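Local coordinates for protein prolyl-tRNA synthetase (Naegleria fowleri, PDB 6UYH) that probably charges tRNA(Pro) with proline in an ATP-dependent reaction, as a class II aminoacyl-tRNA synthetase, and binds the inhibitor halofuginone together with an ATP analogue, at residues E12-V16 with Q28-K32; G70-F76 with K141-T146; K208-E212 with E442-E447; V290-R294 with D399-M405. Where two conformers were deposited one is given. Residues are numbered along the deposited sequence.

How the contacts relate
Contact 1 is local and lies at the surface: 12-16, at the start of the modelled chain, folds back on helix 22-32 through polar groups and one isoleucine. Contact 2, mostly buried, is sheet pairing in the catalytic core and borders the second subunit. Contact 3 is partly buried and purely polar at its centre; its carboxylates join the catalytic region to the C-terminal region. Contact 4, buried, combines apolar packing with an arginine-histidine stack and a salt bridge on helix 391-415. No two contacts touch or share an element; 1 and 4 come nearest, about 6 Å between nearest atoms, while 4 is nested in the loop that 3 closes.

Contact 1: residues E12-V16 with Q28-K32; sequences EGIDV and QVITK
This surface contact folds the irregular start of the modelled chain, 12-16, back on the last turn of helix 22-32. Ile14 and Gln28 are closest in register, CA to CA 6.1 Å. Gln28 and Lys32, one helical turn apart and both m at chi1, reach toward the loop. Lys32 is extended, t from chi2 to chi4, and its NZ donates to Gly13 O at 2.8 Å and to Gln28 OE1 at 3.0 Å; Asp15 OD2 forms a salt bridge with Lys32 NZ at 3.3 Å. Gln28 OE1 also accepts from Asp15 N at 3.0 Å, nearly linear, while its NE2 donates to Glu24. Water 1 accepts from Lys32 NZ at 3.0 Å and weakly from Gly13 N. Beside this network Ile14 CD1 meets Val29 CG2 at 3.8 Å, and Leu352 of helix 343-353 packs on Ile14 and Lys32. The helix side chains thus satisfy backbone groups of a segment without regular structure, and the lysine charge is shared between a carbonyl, an amide oxygen and a carboxylate.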
loop_
_atom_site.group_PDB
_atom_site.type_symbol
_atom_site.label_atom_id
_atom_site.label_comp_id
_atom_site.label_asym_id
_atom_site.label_seq_id
_atom_site.Cartn_x
_atom_site.Cartn_y
_atom_site.Cartn_z
ATOM N N GLU A 12 7.057 -23.075 19.650
ATOM C CA GLU A 12 8.245 -23.755 20.160
ATOM C C GLU A 12 8.907 -24.603 19.070
ATOM O O GLU A 12 10.118 -24.516 18.855
ATOM C CB GLU A 12 7.894 -24.627 21.371
ATOM N N GLY A 13 8.115 -25.421 18.379
ATOM C CA GLY A 13 8.671 -26.297 17.366
ATOM C C GLY A 13 7.617 -26.816 16.417
ATOM O O GLY A 13 6.419 -26.825 16.720
ATOM N N ILE A 14 8.084 -27.231 15.243
ATOM C CA ILE A 14 7.245 -27.922 14.271
ATOM C C ILE A 14 7.167 -29.381 14.701
ATOM O O ILE A 14 8.198 -30.051 14.827
ATOM C CB ILE A 14 7.827 -27.793 12.855
ATOM C CG1 ILE A 14 8.227 -26.342 12.565
ATOM C CG2 ILE A 14 6.843 -28.311 11.819
ATOM C CD1 ILE A 14 7.091 -25.350 12.703
ATOM N N ASP A 15 5.959 -29.878 14.959
ATOM C CA ASP A 15 5.743 -31.228 15.461
ATOM C C ASP A 15 5.317 -32.207 14.376
ATOM O O ASP A 15 5.064 -33.378 14.683
ATOM C CB ASP A 15 4.687 -31.210 16.574
ATOM C CG ASP A 15 5.059 -30.285 17.715
ATOM O OD1 ASP A 15 6.217 -30.338 18.177
ATOM O OD2 ASP A 15 4.192 -29.496 18.139
ATOM N N VAL A 16 5.197 -31.752 13.131
ATOM C CA VAL A 16 4.804 -32.590 12.003
ATOM C C VAL A 16 5.781 -32.322 10.869
ATOM O O VAL A 16 6.024 -31.162 10.520
ATOM C CB VAL A 16 3.357 -32.299 11.555
ATOM C CG1 VAL A 16 3.020 -33.078 10.294
ATOM C CG2 VAL A 16 2.379 -32.649 12.668
ATOM N N GLN A 28 1.588 -25.262 10.624
ATOM C CA GLN A 28 2.453 -25.043 11.778
ATOM C C GLN A 28 3.574 -24.066 11.451
ATOM O O GLN A 28 3.905 -23.203 12.270
ATOM C CB GLN A 28 3.010 -26.374 12.283
ATOM C CG GLN A 28 1.946 -27.256 12.930
ATOM C CD GLN A 28 2.538 -28.351 13.796
ATOM O OE1 GLN A 28 3.612 -28.187 14.377
ATOM N NE2 GLN A 28 1.845 -29.483 13.874
ATOM N N VAL A 29 4.146 -24.155 10.244
ATOM C CA VAL A 29 5.268 -23.281 9.905
ATOM C C VAL A 29 4.808 -21.830 9.759
ATOM O O VAL A 29 5.479 -20.908 10.240
ATOM C CB VAL A 29 5.986 -23.786 8.636
ATOM C CG1 VAL A 29 6.975 -22.741 8.125
ATOM C CG2 VAL A 29 6.716 -25.100 8.926
ATOM N N ILE A 30 3.672 -21.587 9.092
ATOM C CA ILE A 30 3.292 -20.192 8.866
ATOM C C ILE A 30 2.819 -19.524 10.161
ATOM O O ILE A 30 2.974 -18.308 10.319
ATOM C CB ILE A 30 2.234 -20.059 7.755
ATOM C CG1 ILE A 30 0.901 -20.680 8.183
ATOM C CG2 ILE A 30 2.781 -20.616 6.412
ATOM C CD1 ILE A 30 -0.147 -20.763 7.055
ATOM N N THR A 31 2.253 -20.290 11.103
ATOM C CA THR A 31 1.777 -19.687 12.350
ATOM C C THR A 31 2.897 -19.559 13.375
ATOM O O THR A 31 3.051 -18.503 14.004
ATOM C CB THR A 31 0.613 -20.490 12.954
ATOM O OG1 THR A 31 1.005 -21.854 13.176
ATOM C CG2 THR A 31 -0.618 -20.434 12.044
ATOM N N LYS A 32 3.668 -20.627 13.583
ATOM C CA LYS A 32 4.671 -20.609 14.647
ATOM C C LYS A 32 5.859 -19.720 14.303
ATOM O O LYS A 32 6.564 -19.264 15.209
ATOM C CB LYS A 32 5.128 -22.037 14.957
ATOM C CG LYS A 32 4.005 -22.888 15.517
ATOM C CD LYS A 32 4.442 -24.319 15.808
ATOM C CE LYS A 32 3.304 -25.097 16.461
ATOM N NZ LYS A 32 3.684 -26.496 16.815
HETATM O O HOH W 1 4.927 -25.649 19.422
#

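Contact 2: residues G70-F76 with K141-T146; sequences GVQNVMF and KLNQWT
Parallel strand pairing joins 72-73 to strand 140-149, a member of the sheet of the class II synthetase catalytic core. The touching parts run 43° apart, with Gln72 beside Leu142 (CA to CA 4.9 Å) and Asn73 beside Asn143 (4.7 Å). Gly70, at positive phi, ends the preceding helix in a Schellman motif. Three backbone hydrogen bonds zip the pair: Gln72 N to Lys141 O 3.0 Å, Asn143 N to Gln72 O 2.9 Å and Val74 N to Asn143 O 2.9 Å. Beyond Val74 direct backbone bonds give way to water 3, which bridges Val74 O (2.9 Å) and Trp145 N (3.0 Å). Among side chains, Asn143 ND2 donates to Asn73 OD1 at 3.0 Å on one face of the sheet; Asn143 OD1 accepts from Gln168, and Asn73 ND2 binds Glu56 of the second subunit. The apolar pair is Val74 CG1 on Leu142 CD2, 3.9 Å; Val71 CG1 makes van der Waals contact with Asn143 CB, 3.6 Å. The second subunit also packs on Gln72, Val74, Met75 and Phe76, so this edge contributes to the dimer interface. Gln144, p at chi1, adds a side-chain bond: its OE1 accepts from Phe76 N at 2.8 Å.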
loop_
_atom_site.group_PDB
_atom_site.type_symbol
_atom_site.label_atom_id
_atom_site.label_comp_id
_atom_site.label_asym_id
_atom_site.label_seq_id
_atom_site.Cartn_x
_atom_site.Cartn_y
_atom_site.Cartn_z
ATOM N N GLY A 70 8.750 3.618 -17.189
ATOM C CA GLY A 70 7.786 4.684 -17.315
ATOM C C GLY A 70 6.422 4.362 -16.756
ATOM O O GLY A 70 5.465 5.089 -17.041
ATOM N N VAL A 71 6.293 3.303 -15.975
ATOM C CA VAL A 71 5.007 2.974 -15.376
ATOM C C VAL A 71 4.805 3.862 -14.156
ATOM O O VAL A 71 5.755 4.132 -13.410
ATOM C CB VAL A 71 4.947 1.485 -14.991
ATOM C CG1 VAL A 71 3.562 1.138 -14.419
ATOM C CG2 VAL A 71 5.268 0.590 -16.199
ATOM N N GLN A 72 3.572 4.316 -13.940
ATOM C CA GLN A 72 3.244 5.179 -12.805
ATOM C C GLN A 72 2.191 4.541 -11.912
ATOM O O GLN A 72 1.237 3.926 -12.406
ATOM C CB GLN A 72 2.726 6.541 -13.270
ATOM C CG GLN A 72 3.609 7.252 -14.263
ATOM C CD GLN A 72 2.995 8.581 -14.664
ATOM O OE1 GLN A 72 3.332 9.613 -14.106
ATOM N NE2 GLN A 72 2.067 8.549 -15.618
ATOM N N ASN A 73 2.328 4.732 -10.593
ATOM C CA ASN A 73 1.358 4.156 -9.663
ATOM C C ASN A 73 0.135 5.054 -9.522
ATOM O O ASN A 73 0.240 6.288 -9.533
ATOM C CB ASN A 73 1.976 3.934 -8.279
ATOM C CG ASN A 73 2.964 2.789 -8.264
ATOM O OD1 ASN A 73 3.048 2.016 -9.225
ATOM N ND2 ASN A 73 3.706 2.661 -7.164
ATOM N N VAL A 74 -1.026 4.421 -9.377
ATOM C CA VAL A 74 -2.313 5.090 -9.224
ATOM C C VAL A 74 -3.099 4.383 -8.124
ATOM O O VAL A 74 -2.637 3.404 -7.537
ATOM C CB VAL A 74 -3.129 5.079 -10.532
ATOM C CG1 VAL A 74 -2.406 5.867 -11.613
ATOM C CG2 VAL A 74 -3.377 3.632 -10.989
ATOM N N MET A 75 -4.323 4.861 -7.866
ATOM C CA MET A 75 -5.259 4.076 -7.062
ATOM C C MET A 75 -6.676 4.308 -7.573
ATOM O O MET A 75 -7.219 5.411 -7.429
ATOM C CB MET A 75 -5.173 4.415 -5.576
ATOM C CG MET A 75 -6.028 3.462 -4.719
ATOM S SD MET A 75 -5.544 1.724 -4.919
ATOM C CE MET A 75 -3.803 1.811 -4.525
ATOM N N PHE A 76 -7.273 3.267 -8.125
ATOM C CA PHE A 76 -8.671 3.261 -8.533
ATOM C C PHE A 76 -9.523 2.648 -7.432
ATOM O O PHE A 76 -9.001 2.019 -6.504
ATOM C CB PHE A 76 -8.835 2.470 -9.828
ATOM C CG PHE A 76 -8.506 3.238 -11.083
ATOM C CD1 PHE A 76 -7.192 3.462 -11.455
ATOM C CD2 PHE A 76 -9.522 3.685 -11.917
ATOM C CE1 PHE A 76 -6.888 4.146 -12.642
ATOM C CE2 PHE A 76 -9.236 4.359 -13.099
ATOM C CZ PHE A 76 -7.917 4.591 -13.462
ATOM N N LYS A 141 0.810 3.813 -19.101
ATOM C CA LYS A 141 1.253 2.646 -18.342
ATOM C C LYS A 141 1.035 2.927 -16.863
ATOM O O LYS A 141 1.766 3.723 -16.276
ATOM C CB LYS A 141 2.723 2.337 -18.636
ATOM C CG LYS A 141 2.996 2.270 -20.145
ATOM C CD LYS A 141 4.191 1.433 -20.506
ATOM C CE LYS A 141 5.450 2.235 -20.454
ATOM N NZ LYS A 141 6.546 1.545 -21.197
ATOM N N LEU A 142 0.038 2.281 -16.271
ATOM C CA LEU A 142 -0.326 2.523 -14.881
ATOM C C LEU A 142 -0.283 1.219 -14.097
ATOM O O LEU A 142 -0.484 0.135 -14.648
ATOM C CB LEU A 142 -1.719 3.141 -14.788
ATOM C CG LEU A 142 -1.930 4.437 -15.587
ATOM C CD1 LEU A 142 -3.369 4.937 -15.440
ATOM C CD2 LEU A 142 -0.927 5.535 -15.183
ATOM N N ASN A 143 -0.037 1.339 -12.797
ATOM C CA ASN A 143 0.073 0.194 -11.907
ATOM C C ASN A 143 -0.600 0.550 -10.591
ATOM O O ASN A 143 -0.615 1.719 -10.195
ATOM C CB ASN A 143 1.552 -0.176 -11.678
ATOM C CG ASN A 143 1.730 -1.255 -10.646
ATOM O OD1 ASN A 143 1.446 -2.426 -10.912
ATOM N ND2 ASN A 143 2.204 -0.877 -9.453
ATOM N N GLN A 144 -1.175 -0.443 -9.919
ATOM C CA GLN A 144 -1.632 -0.178 -8.558
ATOM C C GLN A 144 -1.411 -1.397 -7.672
ATOM O O GLN A 144 -1.543 -2.538 -8.117
ATOM C CB GLN A 144 -3.107 0.268 -8.513
ATOM C CG GLN A 144 -4.088 -0.621 -9.251
ATOM C CD GLN A 144 -5.517 -0.105 -9.135
ATOM O OE1 GLN A 144 -5.735 1.090 -8.948
ATOM N NE2 GLN A 144 -6.495 -1.007 -9.248
ATOM N N TRP A 145 -1.041 -1.124 -6.414
ATOM C CA TRP A 145 -0.895 -2.124 -5.360
ATOM C C TRP A 145 -2.176 -2.097 -4.532
ATOM O O TRP A 145 -2.449 -1.103 -3.849
ATOM C CB TRP A 145 0.322 -1.806 -4.485
ATOM C CG TRP A 145 1.608 -1.822 -5.232
ATOM C CD1 TRP A 145 2.229 -0.764 -5.836
ATOM C CD2 TRP A 145 2.447 -2.956 -5.443
ATOM N NE1 TRP A 145 3.403 -1.177 -6.420
ATOM C CE2 TRP A 145 3.552 -2.524 -6.207
ATOM C CE3 TRP A 145 2.358 -4.306 -5.084
ATOM C CZ2 TRP A 145 4.570 -3.387 -6.606
ATOM C CZ3 TRP A 145 3.362 -5.158 -5.469
ATOM C CH2 TRP A 145 4.457 -4.700 -6.231
ATOM N N THR A 146 -2.973 -3.168 -4.605
ATOM C CA THR A 146 -4.327 -3.146 -4.063
ATOM C C THR A 146 -4.684 -4.493 -3.456
ATOM O O THR A 146 -4.025 -5.515 -3.698
ATOM C CB THR A 146 -5.396 -2.830 -5.134
ATOM O OG1 THR A 146 -5.510 -3.945 -6.026
ATOM C CG2 THR A 146 -5.048 -1.625 -5.953
HETATM O O HOH W 2 2.064 6.452 -18.384
HETATM O O HOH W 3 -0.606 1.862 -6.195
#

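Contact 3: residues K208-E212 with E442-E447; sequences KTENE and ESKAAE
Glu447, t at chi1 and chi2, stretches from the first turn of its helix to 209-212 and spreads its carboxylate over the bend: OE1 accepts from Thr209 OG1 at 2.6 Å, and OE2 from Asn211 ND2 at 3.1 Å. Thr209 is p at chi1, Asn211 t. A second carboxylate reaches the same bend from Glu442, t then p, whose OE2 accepts from Glu210 N at 3.1 Å. Water 4 ties the two acids together, donating to Glu442 OE2 at 2.9 Å and Glu447 OE1 at 2.6 Å and accepting from Asn211 N at 3.0 Å. The nearest CA pairs are Thr209 with Glu442, 6.8 Å, and Asn211 with Lys444, 5.5 Å. Glu210 to Glu212 turn with helix-like phi and psi but form no true helix. Helix 444-457 starts with Ser443 as N-cap, its OG accepting from Ala446 N at 3.0 Å. The contact joins the class II catalytic region, between strands 204-207 and 219-227, to the C-terminal region, whose Ser475 is a further partner of Glu447 and Thr209. Glu212 OE2 lies 3.8 Å from Glu447 OE2, like charges tempered by a long, weak ion pair of Glu212 OE1 with Lys474 and by Asn211 and Ser475 on Glu447 OE2.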
loop_
_atom_site.group_PDB
_atom_site.type_symbol
_atom_site.label_atom_id
_atom_site.label_comp_id
_atom_site.label_asym_id
_atom_site.label_seq_id
_atom_site.Cartn_x
_atom_site.Cartn_y
_atom_site.Cartn_z
ATOM N N LYS A 208 0.187 -19.768 -21.849
ATOM C CA LYS A 208 -0.922 -20.639 -21.493
ATOM C C LYS A 208 -1.654 -21.134 -22.739
ATOM O O LYS A 208 -1.637 -20.498 -23.800
ATOM C CB LYS A 208 -1.895 -19.916 -20.561
ATOM C CG LYS A 208 -1.339 -19.694 -19.177
ATOM C CD LYS A 208 -2.424 -19.183 -18.253
ATOM C CE LYS A 208 -1.861 -18.814 -16.898
ATOM N NZ LYS A 208 -2.946 -18.353 -15.994
ATOM N N THR A 209 -2.270 -22.313 -22.616
ATOM C CA THR A 209 -3.098 -22.835 -23.693
ATOM C C THR A 209 -4.399 -22.036 -23.812
ATOM O O THR A 209 -4.741 -21.222 -22.953
ATOM C CB THR A 209 -3.425 -24.303 -23.442
ATOM O OG1 THR A 209 -4.130 -24.404 -22.200
ATOM C CG2 THR A 209 -2.151 -25.110 -23.342
ATOM N N GLU A 210 -5.154 -22.315 -24.879
ATOM C CA GLU A 210 -6.393 -21.572 -25.106
ATOM C C GLU A 210 -7.361 -21.730 -23.934
ATOM O O GLU A 210 -8.065 -20.781 -23.569
ATOM C CB GLU A 210 -7.044 -22.018 -26.414
ATOM C CG GLU A 210 -6.255 -21.614 -27.653
ATOM C CD GLU A 210 -6.022 -20.113 -27.734
ATOM O OE1 GLU A 210 -7.006 -19.354 -27.612
ATOM O OE2 GLU A 210 -4.854 -19.693 -27.908
ATOM N N ASN A 211 -7.390 -22.911 -23.314
ATOM C CA ASN A 211 -8.324 -23.141 -22.218
ATOM C C ASN A 211 -7.915 -22.403 -20.952
ATOM O O ASN A 211 -8.782 -21.987 -20.174
ATOM C CB ASN A 211 -8.453 -24.642 -21.938
ATOM C CG ASN A 211 -9.310 -24.939 -20.718
ATOM O OD1 ASN A 211 -10.505 -24.644 -20.699
ATOM N ND2 ASN A 211 -8.704 -25.536 -19.695
ATOM N N GLU A 212 -6.616 -22.216 -20.727
ATOM C CA GLU A 212 -6.152 -21.613 -19.490
ATOM C C GLU A 212 -5.893 -20.119 -19.602
ATOM O O GLU A 212 -5.773 -19.454 -18.571
ATOM C CB GLU A 212 -4.881 -22.315 -19.001
ATOM C CG GLU A 212 -5.132 -23.715 -18.465
ATOM C CD GLU A 212 -5.893 -23.702 -17.149
ATOM O OE1 GLU A 212 -5.628 -22.808 -16.318
ATOM O OE2 GLU A 212 -6.758 -24.579 -16.949
ATOM N N GLU A 442 -2.476 -27.648 -30.005
ATOM C CA GLU A 442 -3.421 -26.848 -29.231
ATOM C C GLU A 442 -4.862 -27.235 -29.532
ATOM O O GLU A 442 -5.273 -27.328 -30.696
ATOM C CB GLU A 442 -3.207 -25.361 -29.521
ATOM C CG GLU A 442 -4.262 -24.456 -28.887
ATOM C CD GLU A 442 -4.298 -24.566 -27.362
ATOM O OE1 GLU A 442 -3.219 -24.555 -26.733
ATOM O OE2 GLU A 442 -5.409 -24.673 -26.802
ATOM N N SER A 443 -5.633 -27.456 -28.464
ATOM C CA SER A 443 -7.023 -27.875 -28.553
ATOM C C SER A 443 -7.656 -27.863 -27.168
ATOM O O SER A 443 -7.153 -28.530 -26.260
ATOM C CB SER A 443 -7.121 -29.274 -29.160
ATOM O OG SER A 443 -8.397 -29.844 -28.951
ATOM N N LYS A 444 -8.749 -27.114 -26.989
ATOM C CA LYS A 444 -9.467 -27.172 -25.717
ATOM C C LYS A 444 -9.964 -28.585 -25.431
ATOM O O LYS A 444 -9.909 -29.056 -24.286
ATOM C CB LYS A 444 -10.642 -26.189 -25.723
ATOM C CG LYS A 444 -10.238 -24.725 -25.691
ATOM C CD LYS A 444 -11.462 -23.818 -25.765
ATOM C CE LYS A 444 -11.084 -22.356 -25.575
ATOM N NZ LYS A 444 -12.256 -21.445 -25.727
ATOM N N ALA A 445 -10.453 -29.276 -26.462
ATOM C CA ALA A 445 -10.989 -30.620 -26.272
ATOM C C ALA A 445 -9.900 -31.608 -25.871
ATOM O O ALA A 445 -10.135 -32.493 -25.039
ATOM C CB ALA A 445 -11.694 -31.087 -27.543
ATOM N N ALA A 446 -8.704 -31.490 -26.462
ATOM C CA ALA A 446 -7.610 -32.366 -26.059
ATOM C C ALA A 446 -7.243 -32.124 -24.604
ATOM O O ALA A 446 -7.032 -33.071 -23.838
ATOM C CB ALA A 446 -6.390 -32.154 -26.957
ATOM N N GLU A 447 -7.189 -30.858 -24.194
ATOM C CA GLU A 447 -6.847 -30.559 -22.809
ATOM C C GLU A 447 -7.891 -31.119 -21.848
ATOM O O GLU A 447 -7.548 -31.651 -20.783
ATOM C CB GLU A 447 -6.696 -29.049 -22.624
ATOM C CG GLU A 447 -6.334 -28.645 -21.213
ATOM C CD GLU A 447 -5.915 -27.190 -21.108
ATOM O OE1 GLU A 447 -5.630 -26.564 -22.159
ATOM O OE2 GLU A 447 -5.872 -26.685 -19.965
HETATM O O HOH W 4 -6.580 -25.579 -24.354
#

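Contact 4: residues V290-R294 with D399-M405; sequences VLPPR and DKIHDSM. With EDO (1,2-ethanediol), chain Q; EDO (1,2-ethanediol), chain Z; EDO (1,2-ethanediol), chain B.
An irregular proline-containing linker, 290-294, runs between helix 274-283 of the catalytic region and strand 300-304, the first of the anticodon-binding region, and packs on helix 391-415, regular throughout 399-405. Pro292 and His402 are nearest in register, CA to CA 5.9 Å. Met405, m, t, p, lies against the start of the linker: its CE is 4.0 Å from both Val290 CG1 and Pro292 CG. One turn earlier, Pro293 CG meets Ile401 CG2 at 4.0 Å. His402, t at chi1, presents its ring face to Arg294, whose guanidinium stacks flat on it, centres 3.8 Å apart and planes at 18°. The linker thus fastens to the long helix that follows the five-stranded sheet of the anticodon-binding region, through apolar packing at one end and charge at the other. Arg294 NH2 forms a salt bridge with Asp399 OD1, 3.0 Å, and NH1 donates to Glu197 O. Water 5 links Arg294 N, 2.8 Å, to His402 ND1, 2.9 Å; water 6 accepts from Arg294 NH2 and donates to Asp403 OD1, both 2.8 Å. O1 of an ethanediol, probably crystallisation liquor, accepts from Arg294 NE at 3.1 Å and donates to Asp399 OD1 at 2.6 Å.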
loop_
_atom_site.group_PDB
_atom_site.type_symbol
_atom_site.label_atom_id
_atom_site.label_comp_id
_atom_site.label_asym_id
_atom_site.label_seq_id
_atom_site.Cartn_x
_atom_site.Cartn_y
_atom_site.Cartn_z
ATOM N N VAL A 290 12.530 -20.778 6.319
ATOM C CA VAL A 290 13.873 -20.551 5.773
ATOM C C VAL A 290 13.763 -19.354 4.838
ATOM O O VAL A 290 13.235 -19.478 3.726
ATOM C CB VAL A 290 14.440 -21.774 5.039
ATOM C CG1 VAL A 290 15.862 -21.483 4.544
ATOM C CG2 VAL A 290 14.461 -23.006 5.950
ATOM N N LEU A 291 14.258 -18.177 5.288
ATOM C CA LEU A 291 13.999 -16.948 4.532
ATOM C C LEU A 291 15.125 -16.654 3.548
ATOM O O LEU A 291 16.290 -16.581 3.953
ATOM C CB LEU A 291 13.839 -15.762 5.478
ATOM C CG LEU A 291 12.593 -15.794 6.361
ATOM C CD1 LEU A 291 12.727 -14.839 7.554
ATOM C CD2 LEU A 291 11.368 -15.465 5.525
ATOM N N PRO A 292 14.825 -16.449 2.268
ATOM C CA PRO A 292 15.829 -15.915 1.349
ATOM C C PRO A 292 16.343 -14.587 1.872
ATOM O O PRO A 292 15.541 -13.737 2.290
ATOM C CB PRO A 292 15.052 -15.732 0.032
ATOM C CG PRO A 292 13.804 -16.552 0.184
ATOM C CD PRO A 292 13.492 -16.519 1.654
ATOM N N PRO A 293 17.661 -14.389 1.906
ATOM C CA PRO A 293 18.216 -13.202 2.586
ATOM C C PRO A 293 17.648 -11.863 2.121
ATOM O O PRO A 293 17.528 -10.942 2.936
ATOM C CB PRO A 293 19.717 -13.315 2.286
ATOM C CG PRO A 293 19.953 -14.796 2.191
ATOM C CD PRO A 293 18.701 -15.379 1.570
ATOM N N ARG A 294 17.284 -11.717 0.851
ATOM C CA ARG A 294 16.853 -10.409 0.377
ATOM C C ARG A 294 15.439 -10.040 0.813
ATOM O O ARG A 294 15.044 -8.877 0.657
ATOM C CB ARG A 294 16.989 -10.342 -1.146
ATOM C CG ARG A 294 18.463 -10.272 -1.566
ATOM C CD ARG A 294 18.734 -10.803 -2.966
ATOM N NE ARG A 294 20.123 -11.242 -3.106
ATOM C CZ ARG A 294 20.615 -11.856 -4.179
ATOM N NH1 ARG A 294 19.822 -12.107 -5.220
ATOM N NH2 ARG A 294 21.893 -12.223 -4.213
ATOM N N ASP A 399 24.750 -13.782 0.035
ATOM C CA ASP A 399 24.552 -14.086 -1.380
ATOM C C ASP A 399 24.803 -15.561 -1.661
ATOM O O ASP A 399 24.115 -16.171 -2.495
ATOM C CB ASP A 399 25.457 -13.205 -2.237
ATOM C CG ASP A 399 25.044 -11.746 -2.197
ATOM O OD1 ASP A 399 23.835 -11.478 -2.043
ATOM O OD2 ASP A 399 25.922 -10.868 -2.320
ATOM N N LYS A 400 25.786 -16.153 -0.976
ATOM C CA LYS A 400 26.039 -17.582 -1.125
ATOM C C LYS A 400 24.833 -18.398 -0.675
ATOM O O LYS A 400 24.465 -19.384 -1.323
ATOM C CB LYS A 400 27.291 -17.971 -0.330
ATOM C CG LYS A 400 27.882 -19.321 -0.674
ATOM C CD LYS A 400 29.083 -19.653 0.217
ATOM C CE LYS A 400 30.071 -20.561 -0.512
ATOM N NZ LYS A 400 30.452 -21.781 0.268
ATOM N N ILE A 401 24.200 -17.998 0.432
ATOM C CA ILE A 401 22.991 -18.675 0.891
ATOM C C ILE A 401 21.885 -18.540 -0.148
ATOM O O ILE A 401 21.212 -19.517 -0.499
ATOM C CB ILE A 401 22.553 -18.123 2.260
ATOM C CG1 ILE A 401 23.532 -18.563 3.352
ATOM C CG2 ILE A 401 21.140 -18.573 2.604
ATOM C CD1 ILE A 401 23.246 -17.925 4.710
ATOM N N HIS A 402 21.688 -17.324 -0.665
ATOM C CA HIS A 402 20.677 -17.129 -1.700
ATOM C C HIS A 402 20.933 -18.039 -2.898
ATOM O O HIS A 402 20.022 -18.719 -3.387
ATOM C CB HIS A 402 20.641 -15.672 -2.161
ATOM C CG HIS A 402 19.820 -15.481 -3.396
ATOM N ND1 HIS A 402 18.498 -15.092 -3.351
ATOM C CD2 HIS A 402 20.107 -15.699 -4.703
ATOM C CE1 HIS A 402 18.016 -15.049 -4.582
ATOM N NE2 HIS A 402 18.968 -15.419 -5.419
ATOM N N ASP A 403 22.168 -18.040 -3.403
ATOM C CA ASP A 403 22.485 -18.854 -4.573
ATOM C C ASP A 403 22.232 -20.334 -4.310
ATOM O O ASP A 403 21.697 -21.038 -5.174
ATOM C CB ASP A 403 23.938 -18.621 -4.993
ATOM C CG ASP A 403 24.182 -17.201 -5.482
ATOM O OD1 ASP A 403 23.198 -16.469 -5.715
ATOM O OD2 ASP A 403 25.357 -16.815 -5.632
ATOM N N SER A 404 22.604 -20.821 -3.124
ATOM C CA SER A 404 22.426 -22.237 -2.809
ATOM C C SER A 404 20.948 -22.605 -2.755
ATOM O O SER A 404 20.546 -23.668 -3.246
ATOM C CB SER A 404 23.096 -22.571 -1.475
ATOM O OG SER A 404 24.504 -22.386 -1.518
ATOM N N MET A 405 20.133 -21.745 -2.134
ATOM C CA MET A 405 18.697 -21.989 -2.050
ATOM C C MET A 405 18.081 -22.071 -3.438
ATOM O O MET A 405 17.280 -22.970 -3.724
ATOM C CB MET A 405 18.030 -20.887 -1.213
ATOM C CG MET A 405 18.407 -20.935 0.269
ATOM S SD MET A 405 17.739 -19.555 1.220
ATOM C CE MET A 405 15.971 -19.769 0.963
HETATM C C1 EDO Q . 21.745 -9.990 0.371
HETATM O O1 EDO Q . 22.002 -9.866 -1.032
HETATM C C2 EDO Q . 22.971 -9.501 1.133
HETATM O O2 EDO Q . 23.388 -8.240 0.603
HETATM C C1 EDO Z . 26.094 -24.780 -3.907
HETATM O O1 EDO Z . 25.352 -24.612 -2.695
HETATM C C2 EDO Z . 25.252 -24.319 -5.086
HETATM O O2 EDO Z . 25.373 -22.900 -5.234
HETATM C C1 EDO B . 30.803 -20.699 3.968
HETATM O O1 EDO B . 31.856 -21.368 3.264
HETATM C C2 EDO B . 29.746 -21.715 4.386
HETATM O O2 EDO B . 29.228 -22.332 3.203
HETATM O O HOH W 5 17.097 -13.610 -1.239
HETATM O O HOH W 6 23.316 -13.727 -6.079
#